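Local coordinates for protein acyl-coenzyme A oxidase 1 (Yarrowia lipolytica, PDB 5Y9D) that oxidises acyl-CoAs with molecular oxygen, using FAD, to trans-2-enoyl-CoAs and hydrogen peroxide in peroxisomal beta-oxidation, at residues A221-H226 against R233-P238; A418-F423 against Q571-S576; S576-I581 against L598-S603. One frame throughout, in Å; residues are numbered along the deposited sequence.

Interaction 1: A221-H226 against R233-P238; sequences AKLIVH and RNFVVP
A221 and R233 face each other as an antiparallel hydrogen-bonded pair, their CA atoms 5.6 Å apart. Two backbone bonds close the ring between them. R233 N reaches A221 O at 2.9 Å, and A221 N gives the longer return bond to R233 O at 3.2 Å. Beyond this pair the segments part quickly: the axes of the short segments 221-225 and 233-238 run at 98° to each other, and it is the only bridge between these two segments.

Side chains extend the contact on the face shared by A221, L223, R233 and F235. The F235 ring presents its edge to A221, with CE1 lying 3.9 Å from A221 O, which sits in the ring plane, and 4.1 Å from A221 CB. L223 holds CG anti to its own backbone nitrogen (chi1 169°), and its two methyls divide the work: CD1 meets F235 CZ at 4.2 Å, while CD2 rests 3.9 Å from R233 CG, in the aliphatic part of the arginine.

Further out, F193 meets the F235 ring edge-to-face, A184 touches A221 and F235, and M282 packs on R233 and F235. L223 is tied by backbone bonds to Y230 and G231, closer to the turn of this beta hairpin in the acyl-CoA dehydrogenase middle domain. The polar bonds across the two segments are main-chain ones, whereas the side-chain layer on this face of the hairpin is held by apolar contacts, including the arginine's methylenes.

Interaction 2: A418-F423 against Q571-S576; sequences AGMKAF and QHLISS
The H572 imidazole receives M420 CE at its edge, in the ring plane and 3.6 Å from CD2, while S576 OG stands over the centre of one face, 3.9 Å above it. This is helix-helix packing in the all-helical part of an acyl-CoA oxidase: helix 400-437, of the C-alpha1 region, meets helix 558-581, of the C-terminal oxidase region. The closest CA atoms, those of M420 and L573, are 8.8 Å apart.

Of segment 418-423, M420 alone touches segment 571-576; F423 packs on A565 and T569, earlier in helix 558-581. The M420 CG is anti to the backbone N (chi1 -167°), and bends at chi2 (104°) and chi3 (84°) bring sulfur and methyl to different residues. The thioether chain crosses the H572 side chain at about a right angle; its sulfur, meanwhile, lies beside the branched end of L573. Both contacts are van der Waals in character.

Helix 355-391 lines the same junction, with E377 touching H572 and Y367 touching L573. The hydroxyl above the imidazole face, S576 OG, is held near E377 OE1 and H572 O. Next to M420 in sequence, K421 hydrogen-bonds through NZ to W463 O and G465 O, which flank E464, the probable proton acceptor. On the leucine side of the contact, M420 SD lies 3.8 Å from L573 CD2 and 4.0 Å from L573 CG.

Interaction 3: S576-I581 against L598-S603; sequences SFYARI and LFALWS
F599 brings the first contact of segment 598-603, its CD2 lying 4.4 Å from F577 CD2. The F577 ring offers its edge, with F599 CD2 near its plane; the approach to the F599 ring is oblique, so the pair is a loose aromatic contact without stacking. The F577 and F599 CA atoms, 9.5 Å apart, are the nearest across the segments. F599 also meets the Y367 ring, with planes at about 25°, tying this antiparallel helical hairpin (558-581 with 589-606) to helix 355-391.

At A600, CB approaches Y578 OH at 4.1 Å. Y578 sets CG anti to its carbonyl carbon (chi1 -77°), and its side chain carries the hydroxyl across to the second helix, where N597 OD1 hydrogen-bonds it.

At S603, OG donates to F599 O at 2.7 Å from 38° above the carbonyl plane, while S603 N reaches the same oxygen at 2.9 Å from the opposite face. R570 NE adds a hydrogen bond to that hydroxyl.

Between the two segments the contact is thus dispersive, one ring approach and one methyl-hydroxyl approach, whereas the directional bonds of Y578 OH and S603 OG go to N597, R570 and the F599 carbonyl.

Overall arrangement
Interactions 2 and 3 are neighbours on helix 558-581: they share S576, their centres lie 12 Å apart, and I574 CG1 packs 3.3 Å from F599 CE2. One helix thus meets 400-437 through H572 and L573, and its hairpin partner 589-606 a turn further on. Interaction 1 stands apart in the beta domain, its centre 36 Å from that of interaction 2 and 47 Å from that of interaction 3, on the other side of the chain's centre from the latter. The A221 side chain is about 12 Å from a bound FAD. All three lie away from the FAD-binding and catalytic residues.

Interaction 1: A221-H226 against R233-P238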
loop_
_atom_site.group_PDB
_atom_site.type_symbol
_atom_site.label_atom_id
_atom_site.label_comp_id
_atom_site.label_asym_id
_atom_site.label_seq_id
_atom_site.Cartn_x
_atom_site.Cartn_y
_atom_site.Cartn_z
ATOM N N ALA A 221 19.194 11.777 -24.832
ATOM C CA ALA A 221 19.754 10.838 -25.793
ATOM C C ALA A 221 21.281 10.866 -25.788
ATOM O O ALA A 221 21.909 11.838 -25.347
ATOM C CB ALA A 221 19.250 11.183 -27.188
ATOM N N LYS A 222 21.873 9.813 -26.329
ATOM C CA LYS A 222 23.314 9.747 -26.474
ATOM C C LYS A 222 23.735 10.595 -27.640
ATOM O O LYS A 222 23.291 10.396 -28.776
ATOM C CB LYS A 222 23.787 8.310 -26.646
ATOM C CG LYS A 222 23.610 7.490 -25.390
ATOM C CD LYS A 222 24.275 8.196 -24.213
ATOM C CE LYS A 222 24.351 7.326 -22.983
ATOM N NZ LYS A 222 24.969 6.011 -23.317
ATOM N N LEU A 223 24.573 11.575 -27.326
ATOM C CA LEU A 223 25.107 12.512 -28.299
ATOM C C LEU A 223 26.191 11.804 -29.097
ATOM O O LEU A 223 27.254 11.465 -28.542
ATOM C CB LEU A 223 25.713 13.671 -27.534
ATOM C CG LEU A 223 26.548 14.657 -28.313
ATOM C CD1 LEU A 223 25.639 15.307 -29.328
ATOM C CD2 LEU A 223 27.123 15.664 -27.323
ATOM N N ILE A 224 25.933 11.543 -30.382
ATOM C CA ILE A 224 26.931 10.854 -31.180
ATOM C C ILE A 224 27.514 11.796 -32.217
ATOM O O ILE A 224 26.789 12.336 -33.009
ATOM C CB ILE A 224 26.420 9.571 -31.867
ATOM C CG1 ILE A 224 25.448 8.776 -30.991
ATOM C CG2 ILE A 224 27.599 8.680 -32.234
ATOM C CD1 ILE A 224 25.993 8.319 -29.661
ATOM N N VAL A 225 28.832 11.965 -32.194
ATOM C CA VAL A 225 29.579 12.792 -33.161
ATOM C C VAL A 225 30.776 11.975 -33.663
ATOM O O VAL A 225 31.556 11.434 -32.865
ATOM C CB VAL A 225 30.098 14.118 -32.534
ATOM C CG1 VAL A 225 30.582 15.079 -33.619
ATOM C CG2 VAL A 225 29.023 14.810 -31.707
ATOM N N HIS A 226 30.907 11.865 -34.984
ATOM C CA HIS A 226 32.004 11.108 -35.611
ATOM C C HIS A 226 32.226 9.723 -35.006
ATOM O O HIS A 226 33.371 9.282 -34.820
ATOM C CB HIS A 226 33.292 11.913 -35.519
ATOM C CG HIS A 226 33.186 13.264 -36.140
ATOM N ND1 HIS A 226 32.607 13.463 -37.372
ATOM C CD2 HIS A 226 33.583 14.481 -35.705
ATOM C CE1 HIS A 226 32.646 14.750 -37.671
ATOM N NE2 HIS A 226 33.232 15.391 -36.675
ATOM N N ARG A 233 22.675 13.712 -23.213
ATOM C CA ARG A 233 22.552 15.126 -23.462
ATOM C C ARG A 233 21.079 15.506 -23.663
ATOM O O ARG A 233 20.231 14.648 -23.721
ATOM C CB ARG A 233 23.391 15.504 -24.668
ATOM C CG ARG A 233 24.700 16.207 -24.369
ATOM C CD ARG A 233 25.229 15.991 -22.971
ATOM N NE ARG A 233 26.673 15.834 -22.982
ATOM C CZ ARG A 233 27.375 15.238 -22.027
ATOM N NH1 ARG A 233 26.777 14.742 -20.962
ATOM N NH2 ARG A 233 28.684 15.138 -22.138
ATOM N N ASN A 234 20.790 16.798 -23.705
ATOM C CA ASN A 234 19.441 17.337 -23.732
ATOM C C ASN A 234 19.031 17.971 -25.048
ATOM O O ASN A 234 19.681 18.879 -25.486
ATOM C CB ASN A 234 19.401 18.460 -22.709
ATOM C CG ASN A 234 18.750 18.053 -21.437
ATOM O OD1 ASN A 234 18.099 17.035 -21.387
ATOM N ND2 ASN A 234 18.914 18.841 -20.403
ATOM N N PHE A 235 17.925 17.565 -25.656
ATOM C CA PHE A 235 17.509 18.236 -26.903
ATOM C C PHE A 235 16.028 18.562 -26.882
ATOM O O PHE A 235 15.244 17.790 -26.367
ATOM C CB PHE A 235 17.822 17.363 -28.126
ATOM C CG PHE A 235 19.167 16.691 -28.063
ATOM C CD1 PHE A 235 19.384 15.607 -27.227
ATOM C CD2 PHE A 235 20.226 17.148 -28.845
ATOM C CE1 PHE A 235 20.643 15.008 -27.148
ATOM C CE2 PHE A 235 21.483 16.546 -28.795
ATOM C CZ PHE A 235 21.700 15.469 -27.944
ATOM N N VAL A 236 15.653 19.710 -27.427
ATOM C CA VAL A 236 14.268 20.002 -27.684
ATOM C C VAL A 236 13.861 19.427 -29.034
ATOM O O VAL A 236 14.456 19.769 -30.068
ATOM C CB VAL A 236 13.970 21.502 -27.730
ATOM C CG1 VAL A 236 12.480 21.726 -28.026
ATOM C CG2 VAL A 236 14.368 22.166 -26.417
ATOM N N VAL A 237 12.813 18.595 -29.027
ATOM C CA VAL A 237 12.305 17.986 -30.241
ATOM C C VAL A 237 10.814 18.312 -30.340
ATOM O O VAL A 237 10.053 17.976 -29.438
ATOM C CB VAL A 237 12.528 16.446 -30.233
ATOM C CG1 VAL A 237 12.206 15.829 -31.595
ATOM C CG2 VAL A 237 13.951 16.088 -29.799
ATOM N N PRO A 238 10.394 18.977 -31.445
ATOM C CA PRO A 238 8.958 19.145 -31.733
ATOM C C PRO A 238 8.327 17.800 -31.942
ATOM O O PRO A 238 8.917 16.942 -32.619
ATOM C CB PRO A 238 8.937 19.902 -33.066
ATOM C CG PRO A 238 10.295 20.510 -33.195
ATOM C CD PRO A 238 11.218 19.541 -32.529
#

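Interaction 2: A418-F423 against Q571-S576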
loop_
_atom_site.group_PDB
_atom_site.type_symbol
_atom_site.label_atom_id
_atom_site.label_comp_id
_atom_site.label_asym_id
_atom_site.label_seq_id
_atom_site.Cartn_x
_atom_site.Cartn_y
_atom_site.Cartn_z
ATOM N N ALA A 418 17.766 13.094 -2.077
ATOM C CA ALA A 418 17.427 11.818 -2.644
ATOM C C ALA A 418 16.957 10.895 -1.532
ATOM O O ALA A 418 15.908 10.246 -1.632
ATOM C CB ALA A 418 18.625 11.243 -3.376
ATOM N N GLY A 419 17.728 10.845 -0.454
ATOM C CA GLY A 419 17.363 10.016 0.687
ATOM C C GLY A 419 16.144 10.575 1.373
ATOM O O GLY A 419 15.286 9.832 1.815
ATOM N N MET A 420 16.064 11.890 1.490
ATOM C CA MET A 420 14.892 12.487 2.101
ATOM C C MET A 420 13.615 12.287 1.252
ATOM O O MET A 420 12.543 12.031 1.785
ATOM C CB MET A 420 15.114 13.954 2.378
ATOM C CG MET A 420 14.032 14.490 3.284
ATOM S SD MET A 420 14.615 14.700 4.957
ATOM C CE MET A 420 15.357 16.343 4.698
ATOM N N LYS A 421 13.734 12.385 -0.065
ATOM C CA LYS A 421 12.636 12.020 -0.975
ATOM C C LYS A 421 12.212 10.577 -0.745
ATOM O O LYS A 421 11.046 10.294 -0.485
ATOM C CB LYS A 421 13.049 12.235 -2.438
ATOM C CG LYS A 421 11.977 11.985 -3.481
ATOM C CD LYS A 421 11.828 10.518 -3.858
ATOM C CE LYS A 421 11.252 10.363 -5.258
ATOM N NZ LYS A 421 11.255 8.960 -5.749
ATOM N N ALA A 422 13.147 9.650 -0.831
ATOM C CA ALA A 422 12.763 8.265 -0.708
ATOM C C ALA A 422 12.027 7.993 0.599
ATOM O O ALA A 422 10.921 7.469 0.605
ATOM C CB ALA A 422 13.966 7.341 -0.872
ATOM N N PHE A 423 12.613 8.365 1.713
ATOM C CA PHE A 423 12.024 7.970 2.994
ATOM C C PHE A 423 10.755 8.717 3.298
ATOM O O PHE A 423 9.778 8.084 3.784
ATOM C CB PHE A 423 13.034 8.066 4.129
ATOM C CG PHE A 423 14.171 7.119 3.947
ATOM C CD1 PHE A 423 13.953 5.760 4.041
ATOM C CD2 PHE A 423 15.439 7.573 3.613
ATOM C CE1 PHE A 423 14.988 4.862 3.854
ATOM C CE2 PHE A 423 16.478 6.676 3.409
ATOM C CZ PHE A 423 16.257 5.312 3.526
ATOM N N GLN A 571 17.680 10.456 11.542
ATOM C CA GLN A 571 18.422 11.351 12.447
ATOM C C GLN A 571 18.332 12.820 11.999
ATOM O O GLN A 571 18.224 13.729 12.813
ATOM C CB GLN A 571 19.894 10.871 12.568
ATOM C CG GLN A 571 20.842 11.772 13.353
ATOM C CD GLN A 571 21.322 12.965 12.546
ATOM O OE1 GLN A 571 21.472 12.893 11.317
ATOM N NE2 GLN A 571 21.507 14.080 13.212
ATOM N N HIS A 572 18.376 13.059 10.705
ATOM C CA HIS A 572 18.217 14.406 10.202
ATOM C C HIS A 572 16.852 15.020 10.536
ATOM O O HIS A 572 16.749 16.223 10.878
ATOM C CB HIS A 572 18.400 14.419 8.701
ATOM C CG HIS A 572 18.638 15.780 8.138
ATOM N ND1 HIS A 572 19.713 16.554 8.506
ATOM C CD2 HIS A 572 17.966 16.490 7.206
ATOM C CE1 HIS A 572 19.685 17.693 7.840
ATOM N NE2 HIS A 572 18.638 17.676 7.038
ATOM N N LEU A 573 15.801 14.216 10.435
ATOM C CA LEU A 573 14.454 14.758 10.608
ATOM C C LEU A 573 14.191 15.035 12.058
ATOM O O LEU A 573 13.683 16.111 12.411
ATOM C CB LEU A 573 13.388 13.831 10.065
ATOM C CG LEU A 573 13.125 13.921 8.572
ATOM C CD1 LEU A 573 12.066 12.868 8.227
ATOM C CD2 LEU A 573 12.651 15.310 8.134
ATOM N N ILE A 574 14.535 14.058 12.893
ATOM C CA ILE A 574 14.427 14.208 14.344
ATOM C C ILE A 574 15.184 15.473 14.754
ATOM O O ILE A 574 14.634 16.336 15.427
ATOM C CB ILE A 574 14.952 12.942 15.085
ATOM C CG1 ILE A 574 13.953 11.793 14.911
ATOM C CG2 ILE A 574 15.272 13.238 16.564
ATOM C CD1 ILE A 574 14.499 10.449 15.345
ATOM N N SER A 575 16.416 15.616 14.276
ATOM C CA SER A 575 17.212 16.812 14.600
ATOM C C SER A 575 16.592 18.083 14.089
ATOM O O SER A 575 16.641 19.092 14.783
ATOM C CB SER A 575 18.629 16.728 14.039
ATOM O OG SER A 575 19.465 16.038 14.923
ATOM N N SER A 576 16.048 18.056 12.872
ATOM C CA SER A 576 15.443 19.257 12.308
ATOM C C SER A 576 14.183 19.683 13.057
ATOM O O SER A 576 13.918 20.866 13.184
ATOM C CB SER A 576 15.129 19.072 10.826
ATOM O OG SER A 576 16.288 18.660 10.126
#

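Interaction 3: S576-I581 against L598-S603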
loop_
_atom_site.group_PDB
_atom_site.type_symbol
_atom_site.label_atom_id
_atom_site.label_comp_id
_atom_site.label_asym_id
_atom_site.label_seq_id
_atom_site.Cartn_x
_atom_site.Cartn_y
_atom_site.Cartn_z
ATOM N N SER A 576 16.048 18.056 12.872
ATOM C CA SER A 576 15.443 19.257 12.308
ATOM C C SER A 576 14.183 19.683 13.057
ATOM O O SER A 576 13.918 20.866 13.184
ATOM C CB SER A 576 15.129 19.072 10.826
ATOM O OG SER A 576 16.288 18.660 10.126
ATOM N N PHE A 577 13.421 18.723 13.553
ATOM C CA PHE A 577 12.220 19.021 14.321
ATOM C C PHE A 577 12.577 19.731 15.608
ATOM O O PHE A 577 11.970 20.748 15.936
ATOM C CB PHE A 577 11.455 17.736 14.641
ATOM C CG PHE A 577 10.003 17.940 14.979
ATOM C CD1 PHE A 577 9.433 19.214 15.092
ATOM C CD2 PHE A 577 9.206 16.844 15.228
ATOM C CE1 PHE A 577 8.105 19.367 15.411
ATOM C CE2 PHE A 577 7.876 16.998 15.559
ATOM C CZ PHE A 577 7.322 18.262 15.637
ATOM N N TYR A 578 13.574 19.222 16.328
ATOM C CA TYR A 578 14.032 19.893 17.576
ATOM C C TYR A 578 14.602 21.291 17.345
ATOM O O TYR A 578 14.416 22.174 18.155
ATOM C CB TYR A 578 15.098 19.048 18.273
ATOM C CG TYR A 578 14.525 17.887 19.016
ATOM C CD1 TYR A 578 13.568 18.082 19.984
ATOM C CD2 TYR A 578 14.950 16.589 18.766
ATOM C CE1 TYR A 578 13.034 17.019 20.675
ATOM C CE2 TYR A 578 14.426 15.523 19.475
ATOM C CZ TYR A 578 13.469 15.756 20.436
ATOM O OH TYR A 578 12.920 14.725 21.143
ATOM N N ALA A 579 15.317 21.463 16.245
ATOM C CA ALA A 579 15.907 22.744 15.916
ATOM C C ALA A 579 14.826 23.797 15.702
ATOM O O ALA A 579 15.051 24.962 16.011
ATOM C CB ALA A 579 16.779 22.620 14.671
ATOM N N ARG A 580 13.669 23.395 15.163
ATOM C CA ARG A 580 12.528 24.321 15.002
ATOM C C ARG A 580 11.719 24.541 16.308
ATOM O O ARG A 580 11.182 25.619 16.530
ATOM C CB ARG A 580 11.562 23.836 13.897
ATOM C CG ARG A 580 12.082 23.905 12.475
ATOM C CD ARG A 580 11.848 25.231 11.793
ATOM N NE ARG A 580 10.451 25.437 11.367
ATOM C CZ ARG A 580 9.882 24.950 10.260
ATOM N NH1 ARG A 580 10.559 24.162 9.435
ATOM N NH2 ARG A 580 8.621 25.263 9.967
ATOM N N ILE A 581 11.605 23.510 17.139
ATOM C CA ILE A 581 10.890 23.598 18.433
ATOM C C ILE A 581 11.610 24.578 19.380
ATOM O O ILE A 581 10.994 25.208 20.260
ATOM C CB ILE A 581 10.758 22.196 19.097
ATOM C CG1 ILE A 581 10.094 21.225 18.118
ATOM C CG2 ILE A 581 9.999 22.250 20.426
ATOM C CD1 ILE A 581 9.243 20.135 18.727
ATOM N N LEU A 598 8.042 11.787 21.120
ATOM C CA LEU A 598 7.274 10.668 20.660
ATOM C C LEU A 598 7.858 10.128 19.348
ATOM O O LEU A 598 8.118 8.938 19.211
ATOM C CB LEU A 598 5.823 11.088 20.472
ATOM C CG LEU A 598 4.910 10.042 19.834
ATOM C CD1 LEU A 598 4.965 8.732 20.584
ATOM C CD2 LEU A 598 3.495 10.588 19.817
ATOM N N PHE A 599 8.059 11.008 18.382
ATOM C CA PHE A 599 8.680 10.653 17.094
ATOM C C PHE A 599 10.037 9.976 17.327
ATOM O O PHE A 599 10.285 8.880 16.854
ATOM C CB PHE A 599 8.824 11.944 16.253
ATOM C CG PHE A 599 9.532 11.765 14.943
ATOM C CD1 PHE A 599 9.236 10.712 14.116
ATOM C CD2 PHE A 599 10.463 12.702 14.528
ATOM C CE1 PHE A 599 9.889 10.532 12.935
ATOM C CE2 PHE A 599 11.110 12.557 13.326
ATOM C CZ PHE A 599 10.822 11.461 12.531
ATOM N N ALA A 600 10.906 10.639 18.073
ATOM C CA ALA A 600 12.219 10.093 18.421
ATOM C C ALA A 600 12.146 8.719 19.077
ATOM O O ALA A 600 12.737 7.767 18.555
ATOM C CB ALA A 600 12.964 11.063 19.324
ATOM N N LEU A 601 11.425 8.605 20.199
ATOM C CA LEU A 601 11.353 7.323 20.931
ATOM C C LEU A 601 10.650 6.242 20.151
ATOM O O LEU A 601 11.068 5.077 20.150
ATOM C CB LEU A 601 10.649 7.480 22.281
ATOM C CG LEU A 601 11.480 8.203 23.338
ATOM C CD1 LEU A 601 10.625 8.610 24.521
ATOM C CD2 LEU A 601 12.646 7.360 23.800
ATOM N N TRP A 602 9.559 6.602 19.502
ATOM C CA TRP A 602 8.913 5.672 18.605
ATOM C C TRP A 602 9.899 5.171 17.554
ATOM O O TRP A 602 9.833 4.001 17.187
ATOM C CB TRP A 602 7.712 6.326 17.930
ATOM C CG TRP A 602 7.035 5.480 16.892
ATOM C CD1 TRP A 602 6.225 4.392 17.103
ATOM C CD2 TRP A 602 7.082 5.678 15.474
ATOM N NE1 TRP A 602 5.775 3.904 15.906
ATOM C CE2 TRP A 602 6.283 4.667 14.888
ATOM C CE3 TRP A 602 7.714 6.625 14.641
ATOM C CZ2 TRP A 602 6.099 4.569 13.517
ATOM C CZ3 TRP A 602 7.533 6.532 13.267
ATOM C CH2 TRP A 602 6.731 5.524 12.716
ATOM N N SER A 603 10.796 6.036 17.059
ATOM C CA SER A 603 11.755 5.623 16.018
ATOM C C SER A 603 12.761 4.639 16.588
ATOM O O SER A 603 13.144 3.690 15.910
ATOM C CB SER A 603 12.502 6.801 15.417
ATOM O OG SER A 603 11.622 7.702 14.795
#